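Local structure of serine protease pet (Escherichia coli, 4OM9) at residues F581-L586 with A599-N604. The protein acts as a secreted autotransporter enterotoxin of enteroaggregative strains, a serine protease that probably cleaves the host cytoskeletal protein alpha-fodrin. Sequence-based numbering, arbitrary orientation.
Sequences FRFDNL and ADVEGN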
# COMPACT_ATOMS: atom_id res chain seq x y z
N PHE A 581 -3.88 5.16 2.95
CA PHE A 581 -5.24 5.37 3.40
C PHE A 581 -5.30 6.82 3.85
O PHE A 581 -4.63 7.24 4.84
CB PHE A 581 -5.61 4.39 4.51
CG PHE A 581 -5.32 2.94 4.18
CD1 PHE A 581 -4.03 2.43 4.33
CD2 PHE A 581 -6.32 2.09 3.73
CE1 PHE A 581 -3.75 1.10 4.02
CE2 PHE A 581 -6.05 0.75 3.43
CZ PHE A 581 -4.76 0.26 3.58
N ARG A 582 -6.06 7.59 3.08
CA ARG A 582 -6.28 9.01 3.30
C ARG A 582 -7.77 9.27 3.41
O ARG A 582 -8.56 8.75 2.60
CB ARG A 582 -5.68 9.84 2.15
CG ARG A 582 -4.16 9.72 1.97
CD ARG A 582 -3.43 10.27 3.19
NE ARG A 582 -1.96 10.22 3.11
CZ ARG A 582 -1.22 9.17 3.48
NH1 ARG A 582 -1.80 8.07 3.95
NH2 ARG A 582 0.10 9.23 3.38
N PHE A 583 -8.14 10.08 4.39
CA PHE A 583 -9.54 10.44 4.59
C PHE A 583 -9.67 11.65 5.51
O PHE A 583 -8.86 11.83 6.40
CB PHE A 583 -10.31 9.26 5.17
CG PHE A 583 -9.68 8.69 6.40
CD1 PHE A 583 -9.90 9.25 7.65
CD2 PHE A 583 -8.85 7.58 6.31
CE1 PHE A 583 -9.29 8.73 8.78
CE2 PHE A 583 -8.26 7.05 7.42
CZ PHE A 583 -8.48 7.63 8.67
N ASP A 584 -10.69 12.47 5.30
CA ASP A 584 -10.89 13.59 6.20
C ASP A 584 -11.25 13.07 7.57
O ASP A 584 -10.67 13.49 8.57
CB ASP A 584 -11.98 14.53 5.67
CG ASP A 584 -11.55 15.23 4.41
OD1 ASP A 584 -10.34 15.51 4.31
OD2 ASP A 584 -12.41 15.47 3.53
N ASN A 585 -12.17 12.11 7.60
CA ASN A 585 -12.62 11.56 8.86
C ASN A 585 -12.99 10.08 8.79
O ASN A 585 -13.65 9.63 7.86
CB ASN A 585 -13.83 12.35 9.38
CG ASN A 585 -13.49 13.80 9.68
OD1 ASN A 585 -12.93 14.10 10.73
ND2 ASN A 585 -13.81 14.69 8.76
N LEU A 586 -12.54 9.33 9.78
CA LEU A 586 -13.07 8.01 10.04
C LEU A 586 -13.93 8.06 11.31
O LEU A 586 -13.44 8.47 12.38
CB LEU A 586 -11.95 6.99 10.21
CG LEU A 586 -12.39 5.53 10.12
CD1 LEU A 586 -11.27 4.67 9.57
CD2 LEU A 586 -12.85 5.01 11.43
N ALA A 599 0.47 -0.44 6.24
CA ALA A 599 -0.52 0.59 6.00
C ALA A 599 0.05 1.96 6.38
O ALA A 599 0.70 2.11 7.42
CB ALA A 599 -1.81 0.32 6.77
N ASP A 600 -0.17 2.92 5.50
CA ASP A 600 0.22 4.30 5.71
C ASP A 600 -1.09 5.08 5.79
O ASP A 600 -1.70 5.38 4.77
CB ASP A 600 1.11 4.77 4.55
CG ASP A 600 1.66 6.18 4.73
OD1 ASP A 600 0.94 7.09 5.20
OD2 ASP A 600 2.83 6.38 4.37
N VAL A 601 -1.51 5.38 7.03
CA VAL A 601 -2.83 5.94 7.29
C VAL A 601 -2.77 7.39 7.75
O VAL A 601 -2.04 7.71 8.68
CB VAL A 601 -3.60 5.15 8.38
CG1 VAL A 601 -5.02 5.67 8.47
CG2 VAL A 601 -3.60 3.68 8.07
N GLU A 602 -3.58 8.23 7.12
CA GLU A 602 -3.63 9.63 7.48
C GLU A 602 -5.05 10.20 7.39
O GLU A 602 -5.71 10.20 6.34
CB GLU A 602 -2.69 10.42 6.59
CG GLU A 602 -2.84 11.92 6.63
CD GLU A 602 -1.57 12.65 6.18
OE1 GLU A 602 -0.80 12.08 5.37
OE2 GLU A 602 -1.33 13.78 6.68
N GLY A 603 -5.50 10.69 8.54
CA GLY A 603 -6.73 11.45 8.64
C GLY A 603 -7.21 11.44 10.08
O GLY A 603 -6.59 10.82 10.94
N ASN A 604 -8.32 12.12 10.36
CA ASN A 604 -8.82 12.21 11.73
C ASN A 604 -9.76 11.09 12.15
O ASN A 604 -10.67 10.73 11.42
CB ASN A 604 -9.49 13.56 11.97
CG ASN A 604 -8.48 14.67 12.12
OD1 ASN A 604 -7.31 14.39 12.40
ND2 ASN A 604 -8.89 15.92 11.91
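Phe581 and Arg582 pair in parallel with Val601 and Glu602, as neighbouring coils do in a beta-helix. Phe581 N donates to Asp600 O (2.8 Å), and Phe581 O accepts from Glu602 N (2.7 Å). Phe583 N then reaches Glu602 O. Arg582 adds side-chain donors to this pairing. The Arg582 chain bends at chi2 (-64°), which places CD beside Glu602 CB. Further out, the edge of the guanidinium meets Asp600 O. Arg582 NH1 gives one bond to Asp600 O (2.8 Å) and another to Phe581 O (3.1 Å), both close to the guanidinium plane. Each of these carbonyl oxygens thus takes a backbone and a side-chain donor. At Asp600 O the two donors come from opposite faces of the carbonyl plane. Arg582 NH2 forms a salt bridge with Asp600 OD1 (2.9 Å), reaching that oxygen from above the carboxylate plane. Glu602 OE1 lies over a guanidinium face, 3.1 Å from Arg582 NE; this second salt bridge is charge attraction without a directed N-H. Two nearby carboxylates probably stabilise the arginine's charge.

Behind this polar face, Val601 CG1 touches Phe583 CE2, and Phe581 CE1 meets Ala599 CB. At the corner the register slips by one residue, a beta bulge. Gly603 CA lies off-centre over the Phe583 ring. Beyond it, Asn604 N donates to Asp584 O (3.3 Å) and Leu586 N to Asn604 O (2.9 Å).

Met516 of strand 514-520 packs on Phe581, Phe583 and Val601 inside the coil. Strands 502-504 and 506-510 pair with the segment 581-586, and strand 649-652 follows 599-602 in the stack.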